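Local coordinates for binding domain (Hc) of Paraclostridial Mosquitocidal Protein 1 (Paraclostridium bifermentans, PDB 6HOX) that forms the receptor-binding part of a botulinum-like neurotoxin that targets Anopheles mosquitoes and directs the toxin to host nerve cells, at residues T90-I95 with N225-A230; H168-V173 with S234-L239; F83-D88 with N174-C179; V75-S80 with S203-K208. All coordinates share one frame; numbering follows the deposited sequence.

Interaction 1 of 4, residues T90-I95 with N225-A230; sequences TISFWI and NIYQRA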
loop_
_atom_site.group_PDB
_atom_site.type_symbol
_atom_site.label_atom_id
_atom_site.label_comp_id
_atom_site.label_asym_id
_atom_site.label_seq_id
_atom_site.Cartn_x
_atom_site.Cartn_y
_atom_site.Cartn_z
ATOM N N THR A 90 -10.702 15.912 12.677
ATOM C CA THR A 90 -9.874 14.859 12.146
ATOM C C THR A 90 -9.853 14.965 10.616
ATOM O O THR A 90 -10.881 15.254 9.983
ATOM C CB THR A 90 -10.373 13.483 12.607
ATOM O OG1 THR A 90 -10.291 13.496 14.032
ATOM C CG2 THR A 90 -9.565 12.331 12.045
ATOM N N ILE A 91 -8.651 14.793 10.062
ATOM C CA ILE A 91 -8.416 14.617 8.663
ATOM C C ILE A 91 -7.897 13.184 8.467
ATOM O O ILE A 91 -6.951 12.782 9.140
ATOM C CB ILE A 91 -7.428 15.682 8.139
ATOM C CG1 ILE A 91 -8.054 17.080 8.140
ATOM C CG2 ILE A 91 -6.907 15.312 6.752
ATOM C CD1 ILE A 91 -7.097 18.201 7.779
ATOM N N SER A 92 -8.509 12.443 7.539
ATOM C CA SER A 92 -8.011 11.121 7.102
ATOM C C SER A 92 -7.992 11.036 5.571
ATOM O O SER A 92 -8.722 11.745 4.884
ATOM C CB SER A 92 -8.784 9.979 7.724
ATOM O OG SER A 92 -10.112 9.864 7.230
ATOM N N PHE A 93 -7.101 10.195 5.042
ATOM C CA PHE A 93 -7.010 9.990 3.602
ATOM C C PHE A 93 -6.097 8.805 3.278
ATOM O O PHE A 93 -5.109 8.474 4.017
ATOM C CB PHE A 93 -6.492 11.249 2.892
ATOM C CG PHE A 93 -5.155 11.771 3.363
ATOM C CD1 PHE A 93 -5.071 12.635 4.444
ATOM C CD2 PHE A 93 -3.989 11.436 2.703
ATOM C CE1 PHE A 93 -3.851 13.115 4.885
ATOM C CE2 PHE A 93 -2.772 11.947 3.119
ATOM C CZ PHE A 93 -2.702 12.772 4.220
ATOM N N TRP A 94 -6.426 8.179 2.143
ATOM C CA TRP A 94 -5.552 7.231 1.485
ATOM C C TRP A 94 -4.669 8.007 0.517
ATOM O O TRP A 94 -5.181 8.844 -0.238
ATOM C CB TRP A 94 -6.368 6.173 0.749
ATOM C CG TRP A 94 -6.924 5.113 1.643
ATOM C CD1 TRP A 94 -8.207 4.991 2.091
ATOM C CD2 TRP A 94 -6.198 4.001 2.195
ATOM N NE1 TRP A 94 -8.335 3.872 2.867
ATOM C CE2 TRP A 94 -7.122 3.238 2.941
ATOM C CE3 TRP A 94 -4.869 3.561 2.108
ATOM C CZ2 TRP A 94 -6.742 2.084 3.625
ATOM C CZ3 TRP A 94 -4.504 2.404 2.764
ATOM C CH2 TRP A 94 -5.431 1.678 3.508
ATOM N N ILE A 95 -3.370 7.706 0.542
ATOM C CA ILE A 95 -2.404 8.319 -0.332
ATOM C C ILE A 95 -1.490 7.241 -0.917
ATOM O O ILE A 95 -1.110 6.275 -0.240
ATOM C CB ILE A 95 -1.604 9.418 0.396
ATOM C CG1 ILE A 95 -0.973 10.381 -0.614
ATOM C CG2 ILE A 95 -0.578 8.836 1.353
ATOM C CD1 ILE A 95 -0.259 11.561 0.026
ATOM N N ASN A 225 -11.171 12.735 4.010
ATOM C CA ASN A 225 -12.290 12.916 4.866
ATOM C C ASN A 225 -11.943 13.955 5.928
ATOM O O ASN A 225 -10.816 13.973 6.418
ATOM C CB ASN A 225 -12.708 11.610 5.541
ATOM C CG ASN A 225 -13.197 10.571 4.562
ATOM O OD1 ASN A 225 -13.338 10.853 3.372
ATOM N ND2 ASN A 225 -13.420 9.364 5.062
ATOM N N ILE A 226 -12.921 14.812 6.243
ATOM C CA ILE A 226 -12.877 15.705 7.418
ATOM C C ILE A 226 -14.026 15.324 8.353
ATOM O O ILE A 226 -15.169 15.156 7.924
ATOM C CB ILE A 226 -12.953 17.191 7.020
ATOM C CG1 ILE A 226 -11.851 17.568 6.026
ATOM C CG2 ILE A 226 -12.919 18.049 8.284
ATOM C CD1 ILE A 226 -12.042 18.901 5.353
ATOM N N TYR A 227 -13.689 15.177 9.633
ATOM C CA TYR A 227 -14.620 14.866 10.687
ATOM C C TYR A 227 -14.589 16.026 11.679
ATOM O O TYR A 227 -13.512 16.599 11.915
ATOM C CB TYR A 227 -14.256 13.583 11.441
ATOM C CG TYR A 227 -14.132 12.344 10.596
ATOM C CD1 TYR A 227 -12.985 12.092 9.853
ATOM C CD2 TYR A 227 -15.146 11.403 10.555
ATOM C CE1 TYR A 227 -12.866 10.951 9.066
ATOM C CE2 TYR A 227 -15.039 10.254 9.787
ATOM C CZ TYR A 227 -13.902 10.036 9.030
ATOM O OH TYR A 227 -13.804 8.919 8.267
ATOM N N GLN A 228 -15.754 16.310 12.278
ATOM C CA GLN A 228 -15.939 17.465 13.161
ATOM C C GLN A 228 -15.698 17.060 14.621
ATOM O O GLN A 228 -16.239 17.670 15.528
ATOM C CB GLN A 228 -17.345 18.050 12.973
ATOM C CG GLN A 228 -18.451 17.155 13.526
ATOM C CD GLN A 228 -19.833 17.616 13.127
ATOM O OE1 GLN A 228 -20.034 18.754 12.698
ATOM N NE2 GLN A 228 -20.803 16.729 13.286
ATOM N N ARG A 229 -14.859 16.045 14.832
ATOM C CA ARG A 229 -14.409 15.616 16.143
ATOM C C ARG A 229 -12.974 15.098 15.996
ATOM O O ARG A 229 -12.571 14.716 14.897
ATOM C CB ARG A 229 -15.349 14.514 16.656
ATOM C CG ARG A 229 -15.127 14.114 18.105
ATOM C CD ARG A 229 -16.259 13.256 18.638
ATOM N NE ARG A 229 -16.413 12.011 17.896
ATOM C CZ ARG A 229 -15.701 10.911 18.108
ATOM N NH1 ARG A 229 -14.626 10.950 18.878
ATOM N NH2 ARG A 229 -16.069 9.772 17.553
ATOM N N ALA A 230 -12.224 15.098 17.101
ATOM C CA ALA A 230 -10.900 14.488 17.177
ATOM C C ALA A 230 -11.065 13.022 17.571
ATOM O O ALA A 230 -11.451 12.759 18.690
ATOM C CB ALA A 230 -10.046 15.204 18.192
#
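Thr-90 and Tyr-227 face each other as an antiparallel hydrogen-bonded pair, and their side chains cross obliquely on the same side of the sheet. The Tyr-227 ring turns its rim to the neighbouring strand: CD1 lies 4.0 Å from Thr-90 CB, while CE1 approaches Ser-92 OG at 3.5 Å, with that hydroxyl close to the ring plane. The threonine methyl is anti to its backbone N, which leaves OG1 beside the N (chi1 -61°) and directed at the turn after the strand. There OG1 donates to Arg-229 O at 2.7 Å, in the carbonyl plane and on a lone pair, and it also bonds to Leu-231 N. Ser-92 OG rests against Asn-225 CB at 3.6 Å, completing a row of Thr-90, Ser-92, Asn-225 and Tyr-227 on this face. Strands 89-96 and 218-227 are adjacent here in the large antiparallel sheet of the lectin-like jelly roll that forms the N-terminal half of the binding domain. Backbone bonds join Thr-90 to Tyr-227 in both directions, the one from Tyr-227 N to Thr-90 O measuring 2.8 Å; Ser-92 and Asn-225 are paired in the same way, with Asn-225 N 2.8 Å from Ser-92 O. Between these two pairs Ile-91 and Ile-226 form a non-hydrogen-bonded pair and point to the other face. Their CG1 atoms are 4.4 Å apart, a loose contact, and Ile-91 also packs on Phe-224. The guanidinium of Arg-229 forms a salt bridge with Glu-235 on the following helix.

Interaction 2 of 4, residues H168-V173 with S234-L239; sequences HITITV and SEVEML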
loop_
_atom_site.group_PDB
_atom_site.type_symbol
_atom_site.label_atom_id
_atom_site.label_comp_id
_atom_site.label_asym_id
_atom_site.label_seq_id
_atom_site.Cartn_x
_atom_site.Cartn_y
_atom_site.Cartn_z
ATOM N N HIS A 168 -2.650 4.819 4.687
ATOM C CA HIS A 168 -3.773 5.520 5.247
ATOM C C HIS A 168 -3.235 6.459 6.308
ATOM O O HIS A 168 -2.535 6.010 7.220
ATOM C CB HIS A 168 -4.827 4.587 5.845
ATOM C CG HIS A 168 -6.044 5.342 6.257
ATOM N ND1 HIS A 168 -6.253 5.748 7.550
ATOM C CD2 HIS A 168 -7.077 5.831 5.539
ATOM C CE1 HIS A 168 -7.375 6.439 7.619
ATOM N NE2 HIS A 168 -7.884 6.531 6.396
ATOM N N ILE A 169 -3.563 7.742 6.161
ATOM C CA ILE A 169 -3.069 8.782 7.074
ATOM C C ILE A 169 -4.256 9.314 7.862
ATOM O O ILE A 169 -5.316 9.577 7.261
ATOM C CB ILE A 169 -2.381 9.922 6.304
ATOM C CG1 ILE A 169 -1.354 9.390 5.301
ATOM C CG2 ILE A 169 -1.760 10.922 7.273
ATOM C CD1 ILE A 169 -0.244 8.590 5.941
ATOM N N THR A 170 -4.065 9.464 9.179
ATOM C CA THR A 170 -5.034 10.104 10.032
ATOM C C THR A 170 -4.312 11.174 10.861
ATOM O O THR A 170 -3.260 10.914 11.424
ATOM C CB THR A 170 -5.779 9.114 10.948
ATOM O OG1 THR A 170 -6.301 8.000 10.222
ATOM C CG2 THR A 170 -6.926 9.771 11.699
ATOM N N ILE A 171 -4.917 12.366 10.934
ATOM C CA ILE A 171 -4.430 13.492 11.745
ATOM C C ILE A 171 -5.612 13.958 12.611
ATOM O O ILE A 171 -6.653 14.326 12.079
ATOM C CB ILE A 171 -3.902 14.628 10.834
ATOM C CG1 ILE A 171 -2.738 14.180 9.953
ATOM C CG2 ILE A 171 -3.525 15.881 11.610
ATOM C CD1 ILE A 171 -2.583 15.040 8.738
ATOM N N THR A 172 -5.460 13.899 13.933
ATOM C CA THR A 172 -6.494 14.321 14.851
ATOM C C THR A 172 -6.009 15.607 15.534
ATOM O O THR A 172 -4.827 15.727 15.913
ATOM C CB THR A 172 -6.869 13.191 15.824
ATOM O OG1 THR A 172 -5.778 12.932 16.707
ATOM C CG2 THR A 172 -7.237 11.897 15.125
ATOM N N VAL A 173 -6.920 16.583 15.640
ATOM C CA VAL A 173 -6.643 17.879 16.252
ATOM C C VAL A 173 -7.680 18.126 17.353
ATOM O O VAL A 173 -8.872 18.308 17.090
ATOM C CB VAL A 173 -6.629 18.986 15.188
ATOM C CG1 VAL A 173 -6.337 20.356 15.784
ATOM C CG2 VAL A 173 -5.635 18.656 14.084
ATOM N N SER A 234 -8.380 4.497 19.573
ATOM C CA SER A 234 -9.194 3.288 19.266
ATOM C C SER A 234 -10.091 3.525 18.048
ATOM O O SER A 234 -10.325 2.619 17.245
ATOM C CB SER A 234 -10.027 2.857 20.440
ATOM O OG SER A 234 -9.196 2.508 21.527
ATOM N N GLU A 235 -10.636 4.738 17.952
ATOM C CA GLU A 235 -11.478 5.114 16.833
ATOM C C GLU A 235 -10.667 5.136 15.526
ATOM O O GLU A 235 -11.195 4.771 14.489
ATOM C CB GLU A 235 -12.141 6.462 17.118
ATOM C CG GLU A 235 -13.204 6.381 18.188
ATOM C CD GLU A 235 -13.780 7.717 18.630
ATOM O OE1 GLU A 235 -13.010 8.690 18.744
ATOM O OE2 GLU A 235 -14.990 7.772 18.872
ATOM N N VAL A 236 -9.396 5.561 15.570
ATOM C CA VAL A 236 -8.562 5.639 14.355
ATOM C C VAL A 236 -8.271 4.213 13.856
ATOM O O VAL A 236 -8.329 3.941 12.662
ATOM C CB VAL A 236 -7.267 6.441 14.593
ATOM C CG1 VAL A 236 -6.328 6.359 13.398
ATOM C CG2 VAL A 236 -7.551 7.895 14.954
ATOM N N GLU A 237 -7.993 3.289 14.781
ATOM C CA GLU A 237 -7.765 1.884 14.412
ATOM C C GLU A 237 -9.015 1.324 13.724
ATOM O O GLU A 237 -8.941 0.670 12.683
ATOM C CB GLU A 237 -7.397 1.065 15.650
ATOM C CG GLU A 237 -6.897 -0.323 15.331
ATOM C CD GLU A 237 -6.343 -1.045 16.543
ATOM O OE1 GLU A 237 -7.093 -1.190 17.516
ATOM O OE2 GLU A 237 -5.150 -1.408 16.528
ATOM N N MET A 238 -10.176 1.612 14.309
ATOM C CA MET A 238 -11.473 1.174 13.781
ATOM C C MET A 238 -11.699 1.763 12.379
ATOM O O MET A 238 -12.177 1.068 11.486
ATOM C CB MET A 238 -12.559 1.625 14.761
ATOM C CG MET A 238 -13.984 1.389 14.345
ATOM S SD MET A 238 -15.107 1.964 15.684
ATOM C CE MET A 238 -14.432 1.129 17.124
ATOM N N LEU A 239 -11.360 3.050 12.193
ATOM C CA LEU A 239 -11.509 3.707 10.886
ATOM C C LEU A 239 -10.632 2.980 9.849
ATOM O O LEU A 239 -11.072 2.664 8.715
ATOM C CB LEU A 239 -11.109 5.178 11.015
ATOM C CG LEU A 239 -11.001 5.953 9.698
ATOM C CD1 LEU A 239 -12.334 5.968 8.983
ATOM C CD2 LEU A 239 -10.524 7.372 9.938
#
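Val-236 meets Thr-170 tip to tip, and van der Waals packing carries most of the contact. Val-236 CG1 is anti to its backbone N (chi1 172°) and lies against the threonine, 3.6 Å from Thr-170 OG1; the other branch, CG2, is 3.8 Å from Thr-170 CG2. The same CG2 also touches the methyl of the next inward-facing residue, with Thr-172 CG2 4.0 Å away, again tip to tip. One valine thus bridges two threonines of the strand.

A methyl-to-ring contact adds to this one turn further along the helix. Leu-239 CD2 comes up to the edge of the His-168 imidazole, 4.0 Å from CE1 and near the ring plane, the two side chains crossing at about a right angle. The histidine ring also meets Trp-94 edge-to-face and lies against Tyr-243, which places Leu-239 beside an aromatic cluster.

No hydrogen bond joins the two segments. Their axes are 10.0 Å apart and run at 154°, so the helix lies roughly antiparallel to the strand. In the fold, helix 233-241, the next regular element after strand 218-227, packs on part of one face of the main sheet of the lectin-like jelly roll, near the passage to the trefoil half.

Interaction 3 of 4, residues F83-D88 with N174-C179; sequences FSYFSD and NQLKDC
Asp-88 OD1 draws several groups of the 174-179 loop around it. Gln-175 N donates a weak hydrogen bond to it, 3.3 Å long and bent to 132°, and a water gives it a further hydrogen at 2.9 Å. The water in turn accepts a weak bond from Asn-174 ND2. The amide of Asn-174 runs beside the carboxylate, both side chains pointing the same way with their planes 57° apart, and the water joins the two polar ends.

Gln-175 is the residue that enters the other loop. Its CB lies 3.6 Å from Tyr-85 O, and its chain extends beyond CG to bring the amide among the backbone carbonyls of a type I turn from Ser-84 to Ser-87. Within that turn, Ser-87 OG donates to Ser-84 O at 2.7 Å; both serine hydroxyls also reach Asn-82, that of Ser-87 weakly. The Tyr-85 ring slants past the Gln-175 side chain, ring and amide planes 88° apart, and the phenol oxygen OH meets Leu-176 CD1 at 3.7 Å.

The 174-179 loop links two antiparallel strands of the jelly roll and carries a classic beta bulge, Lys-177 and Asp-178 both facing Asn-174. Asn-174 O receives Lys-177 N at 2.9 Å. Across the two loops the direct bond to Asp-88 OD1 is weak, and the water supplies a second, shorter one; the backbone N-H and the water would be expected to ease the negative charge of the carboxylate at this partly buried edge.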
loop_
_atom_site.group_PDB
_atom_site.type_symbol
_atom_site.label_atom_id
_atom_site.label_comp_id
_atom_site.label_asym_id
_atom_site.label_seq_id
_atom_site.Cartn_x
_atom_site.Cartn_y
_atom_site.Cartn_z
ATOM N N PHE A 83 -12.417 25.176 10.843
ATOM C CA PHE A 83 -11.196 24.982 11.620
ATOM C C PHE A 83 -11.049 26.113 12.650
ATOM O O PHE A 83 -9.932 26.495 12.981
ATOM C CB PHE A 83 -9.999 24.880 10.666
ATOM C CG PHE A 83 -10.180 23.848 9.582
ATOM C CD1 PHE A 83 -10.095 22.495 9.876
ATOM C CD2 PHE A 83 -10.466 24.221 8.278
ATOM C CE1 PHE A 83 -10.286 21.538 8.891
ATOM C CE2 PHE A 83 -10.654 23.262 7.292
ATOM C CZ PHE A 83 -10.567 21.925 7.601
ATOM N N SER A 84 -12.181 26.608 13.171
ATOM C CA SER A 84 -12.219 27.664 14.202
ATOM C C SER A 84 -11.611 27.128 15.503
ATOM O O SER A 84 -11.548 25.911 15.701
ATOM C CB SER A 84 -13.625 28.159 14.433
ATOM O OG SER A 84 -14.357 27.247 15.246
ATOM N N TYR A 85 -11.199 28.042 16.392
ATOM C CA TYR A 85 -10.452 27.678 17.601
ATOM C C TYR A 85 -11.248 26.710 18.489
ATOM O O TYR A 85 -10.646 25.877 19.172
ATOM C CB TYR A 85 -10.051 28.901 18.432
ATOM C CG TYR A 85 -9.193 28.538 19.619
ATOM C CD1 TYR A 85 -8.002 27.854 19.436
ATOM C CD2 TYR A 85 -9.583 28.825 20.918
ATOM C CE1 TYR A 85 -7.206 27.481 20.507
ATOM C CE2 TYR A 85 -8.795 28.463 22.003
ATOM C CZ TYR A 85 -7.603 27.787 21.797
ATOM O OH TYR A 85 -6.805 27.412 22.841
ATOM N N PHE A 86 -12.583 26.823 18.481
ATOM C CA PHE A 86 -13.450 26.011 19.344
ATOM C C PHE A 86 -14.021 24.813 18.564
ATOM O O PHE A 86 -15.191 24.465 18.737
ATOM C CB PHE A 86 -14.557 26.884 19.945
ATOM N N SER A 87 -13.197 24.172 17.723
ATOM C CA SER A 87 -13.634 22.986 16.993
ATOM C C SER A 87 -12.473 21.993 16.839
ATOM O O SER A 87 -11.482 22.269 16.146
ATOM C CB SER A 87 -14.240 23.349 15.664
ATOM O OG SER A 87 -13.324 24.097 14.884
ATOM N N ASP A 88 -12.610 20.845 17.512
ATOM C CA ASP A 88 -11.772 19.660 17.275
ATOM C C ASP A 88 -12.034 19.151 15.849
ATOM O O ASP A 88 -13.119 19.329 15.316
ATOM C CB ASP A 88 -12.063 18.559 18.298
ATOM C CG ASP A 88 -11.835 18.965 19.744
ATOM O OD1 ASP A 88 -11.086 19.947 19.982
ATOM O OD2 ASP A 88 -12.416 18.301 20.630
ATOM N N ASN A 174 -7.203 18.036 18.595
ATOM C CA ASN A 174 -7.897 18.466 19.777
ATOM C C ASN A 174 -7.280 19.803 20.169
ATOM O O ASN A 174 -6.212 19.817 20.806
ATOM C CB ASN A 174 -7.783 17.437 20.900
ATOM C CG ASN A 174 -8.482 17.858 22.176
ATOM O OD1 ASN A 174 -8.628 17.049 23.087
ATOM N ND2 ASN A 174 -8.911 19.107 22.259
ATOM N N GLN A 175 -7.913 20.895 19.714
ATOM C CA GLN A 175 -7.394 22.252 19.910
ATOM C C GLN A 175 -7.286 22.482 21.424
ATOM O O GLN A 175 -8.120 22.010 22.187
ATOM C CB GLN A 175 -8.224 23.281 19.123
ATOM C CG GLN A 175 -8.051 23.138 17.608
ATOM C CD GLN A 175 -8.447 24.308 16.731
ATOM O OE1 GLN A 175 -9.437 24.252 15.999
ATOM N NE2 GLN A 175 -7.630 25.351 16.729
ATOM N N LEU A 176 -6.172 23.089 21.849
ATOM C CA LEU A 176 -5.863 23.331 23.262
ATOM C C LEU A 176 -5.161 22.119 23.896
ATOM O O LEU A 176 -4.568 22.260 24.970
ATOM C CB LEU A 176 -7.153 23.686 24.018
ATOM C CG LEU A 176 -6.990 24.098 25.482
ATOM C CD1 LEU A 176 -5.962 25.213 25.640
ATOM C CD2 LEU A 176 -8.332 24.517 26.073
ATOM N N LYS A 177 -5.201 20.938 23.260
ATOM C CA LYS A 177 -4.505 19.769 23.813
ATOM C C LYS A 177 -3.395 19.297 22.864
ATOM O O LYS A 177 -2.242 19.676 23.032
ATOM C CB LYS A 177 -5.484 18.641 24.146
ATOM C CG LYS A 177 -6.145 18.764 25.507
ATOM C CD LYS A 177 -6.597 17.442 26.086
ATOM C CE LYS A 177 -7.398 17.615 27.363
ATOM N NZ LYS A 177 -7.884 16.313 27.881
ATOM N N ASP A 178 -3.726 18.423 21.906
ATOM C CA ASP A 178 -2.691 17.816 21.095
ATOM C C ASP A 178 -3.182 17.583 19.668
ATOM O O ASP A 178 -4.380 17.500 19.380
ATOM C CB ASP A 178 -2.181 16.507 21.697
ATOM C CG ASP A 178 -3.278 15.507 22.014
ATOM O OD1 ASP A 178 -4.474 15.889 21.963
ATOM O OD2 ASP A 178 -2.928 14.353 22.312
ATOM N N CYS A 179 -2.182 17.511 18.796
ATOM C CA CYS A 179 -2.279 17.092 17.445
ATOM C C CYS A 179 -1.601 15.722 17.321
ATOM O O CYS A 179 -0.480 15.585 17.807
ATOM C CB CYS A 179 -1.527 18.087 16.583
ATOM S SG CYS A 179 -1.709 17.655 14.858
HETATM O O HOH W 1 -11.168 20.375 22.814
#

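Interaction 4 of 4, residues V75-S80 with S203-K208; sequences VQKNES and SPIIFK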
loop_
_atom_site.group_PDB
_atom_site.type_symbol
_atom_site.label_atom_id
_atom_site.label_comp_id
_atom_site.label_asym_id
_atom_site.label_seq_id
_atom_site.Cartn_x
_atom_site.Cartn_y
_atom_site.Cartn_z
ATOM N N VAL A 75 -11.854 23.641 -2.929
ATOM C CA VAL A 75 -13.017 23.444 -2.119
ATOM C C VAL A 75 -13.194 24.702 -1.278
ATOM O O VAL A 75 -12.346 25.004 -0.432
ATOM C CB VAL A 75 -12.857 22.196 -1.238
ATOM C CG1 VAL A 75 -14.131 21.899 -0.460
ATOM C CG2 VAL A 75 -12.408 20.988 -2.060
ATOM N N GLN A 76 -14.278 25.439 -1.543
ATOM C CA GLN A 76 -14.699 26.543 -0.699
ATOM C C GLN A 76 -15.163 25.947 0.630
ATOM O O GLN A 76 -15.881 24.957 0.649
ATOM C CB GLN A 76 -15.831 27.356 -1.346
ATOM C CG GLN A 76 -15.449 28.062 -2.639
ATOM C CD GLN A 76 -14.187 28.884 -2.528
ATOM O OE1 GLN A 76 -14.033 29.722 -1.633
ATOM N NE2 GLN A 76 -13.264 28.640 -3.447
ATOM N N LYS A 77 -14.717 26.532 1.740
ATOM C CA LYS A 77 -15.138 26.048 3.048
ATOM C C LYS A 77 -16.539 26.603 3.309
ATOM O O LYS A 77 -16.961 27.553 2.657
ATOM C CB LYS A 77 -14.129 26.436 4.138
ATOM C CG LYS A 77 -12.721 25.884 3.927
ATOM C CD LYS A 77 -11.782 26.073 5.092
ATOM C CE LYS A 77 -11.594 27.529 5.441
ATOM N NZ LYS A 77 -10.455 27.719 6.364
ATOM N N ASN A 78 -17.239 25.960 4.247
ATOM C CA ASN A 78 -18.556 26.363 4.744
ATOM C C ASN A 78 -18.538 26.177 6.266
ATOM O O ASN A 78 -17.461 26.005 6.852
ATOM C CB ASN A 78 -19.667 25.580 4.037
ATOM C CG ASN A 78 -19.391 24.092 4.007
ATOM O OD1 ASN A 78 -19.320 23.445 5.050
ATOM N ND2 ASN A 78 -19.215 23.545 2.816
ATOM N N GLU A 79 -19.713 26.209 6.905
ATOM C CA GLU A 79 -19.798 26.191 8.362
ATOM C C GLU A 79 -19.385 24.821 8.909
ATOM O O GLU A 79 -18.749 24.735 9.955
ATOM C CB GLU A 79 -21.215 26.517 8.825
ATOM C CG GLU A 79 -21.645 27.927 8.485
ATOM C CD GLU A 79 -22.749 28.460 9.378
ATOM O OE1 GLU A 79 -23.314 27.658 10.161
ATOM O OE2 GLU A 79 -23.038 29.676 9.299
ATOM N N SER A 80 -19.780 23.761 8.201
ATOM C CA SER A 80 -19.480 22.393 8.609
ATOM C C SER A 80 -17.977 22.117 8.452
ATOM O O SER A 80 -17.370 21.530 9.343
ATOM C CB SER A 80 -20.325 21.405 7.851
ATOM O OG SER A 80 -20.163 21.571 6.450
ATOM N N SER A 203 -9.858 31.196 3.291
ATOM C CA SER A 203 -9.323 30.715 2.020
ATOM C C SER A 203 -9.909 29.332 1.701
ATOM O O SER A 203 -10.391 28.637 2.590
ATOM C CB SER A 203 -7.820 30.708 2.053
ATOM O OG SER A 203 -7.293 32.025 2.038
ATOM N N PRO A 204 -9.939 28.876 0.426
ATOM C CA PRO A 204 -10.372 27.507 0.132
ATOM C C PRO A 204 -9.309 26.466 0.522
ATOM O O PRO A 204 -8.170 26.832 0.781
ATOM C CB PRO A 204 -10.638 27.552 -1.374
ATOM C CG PRO A 204 -9.681 28.608 -1.879
ATOM C CD PRO A 204 -9.651 29.652 -0.784
ATOM N N ILE A 205 -9.711 25.195 0.603
ATOM C CA ILE A 205 -8.776 24.049 0.639
ATOM C C ILE A 205 -8.370 23.727 -0.806
ATOM O O ILE A 205 -9.248 23.512 -1.653
ATOM C CB ILE A 205 -9.423 22.826 1.318
ATOM C CG1 ILE A 205 -10.028 23.164 2.685
ATOM C CG2 ILE A 205 -8.430 21.673 1.409
ATOM C CD1 ILE A 205 -10.956 22.107 3.227
ATOM N N ILE A 206 -7.060 23.724 -1.087
ATOM C CA ILE A 206 -6.546 23.495 -2.445
ATOM C C ILE A 206 -5.807 22.160 -2.445
ATOM O O ILE A 206 -4.820 22.010 -1.705
ATOM C CB ILE A 206 -5.593 24.612 -2.930
ATOM C CG1 ILE A 206 -6.175 26.013 -2.749
ATOM C CG2 ILE A 206 -5.193 24.363 -4.372
ATOM C CD1 ILE A 206 -7.324 26.300 -3.671
ATOM N N PHE A 207 -6.296 21.222 -3.265
ATOM C CA PHE A 207 -5.642 19.938 -3.502
ATOM C C PHE A 207 -4.813 20.079 -4.771
ATOM O O PHE A 207 -5.373 20.183 -5.868
ATOM C CB PHE A 207 -6.671 18.822 -3.651
ATOM C CG PHE A 207 -7.531 18.577 -2.441
ATOM C CD1 PHE A 207 -8.593 19.415 -2.141
ATOM C CD2 PHE A 207 -7.284 17.504 -1.599
ATOM C CE1 PHE A 207 -9.374 19.195 -1.023
ATOM C CE2 PHE A 207 -8.051 17.304 -0.464
ATOM C CZ PHE A 207 -9.099 18.149 -0.182
ATOM N N LYS A 208 -3.487 20.107 -4.619
ATOM C CA LYS A 208 -2.576 20.425 -5.714
ATOM C C LYS A 208 -1.132 20.270 -5.256
ATOM O O LYS A 208 -0.788 20.739 -4.162
ATOM C CB LYS A 208 -2.752 21.881 -6.147
ATOM C CG LYS A 208 -2.005 22.277 -7.407
ATOM C CD LYS A 208 -2.138 23.750 -7.715
ATOM C CE LYS A 208 -1.584 24.110 -9.079
ATOM N NZ LYS A 208 -0.119 23.899 -9.153
HETATM O O HOH W 2 -13.150 28.845 1.258
#
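Lys-77 crosses Ile-205 at about a right angle and continues past it to the backbone of Ser-203. From CB the chain sets out with CG anti to the carbonyl carbon (chi1 -60°), and CG lies 4.0 Å from Ile-205 CG1. CD stays close to that same CG1 and also packs against the Phe-83 ring. A bend at chi3 (-60°) then brings CE to 3.3 Å from Ser-203 O. The terminal NZ is hydrogen-bonded to the side-chain oxygens of Asn-117 and Asn-201.

The backbone beneath belongs to a small three-stranded antiparallel sheet of the lectin-like jelly roll, in which strand 73-75 runs between 46-48 and 205-207. Val-75 and Ile-205 form a hydrogen-bonded pair in it: Val-75 N donates to Ile-205 O at 2.9 Å, and Ile-205 N to Val-75 O at 2.8 Å. On their shared face Val-75 CG2 touches the edge of the Phe-207 ring, 3.7 Å from CE1. Gln-76, bent at chi2, lies beside Pro-204, pointing the same way, its NE2 3.5 Å from Pro-204 CB. A water accepts a bond from Lys-77 N at 2.8 Å and donates to Gln-76 OE1 and, weakly, to Ser-203 O.

From the N terminus the chain passes 75-80, 83-88 and 90-95 in quick succession, then 168-173 and 174-179 some seventy residues on. The 174-179 segment closes interaction 3, and 203-208 then closes interaction 4, inside whose loop interaction 3 is nested. Interaction 1 closes at 225-230, crossing both, and interaction 2 ends last, at 234-239, crossing all three. Interactions 1, 2 and 3 reach the same large sheet, while interaction 4 belongs to the small three-stranded one. Ile-226 of the large sheet touches Ile-205 of the small one, and also Phe-83 in the loop of interaction 3. Tyr-227 packs on Leu-239, joining interactions 1 and 2, and Ala-230 packs near Asp-88 of interaction 3.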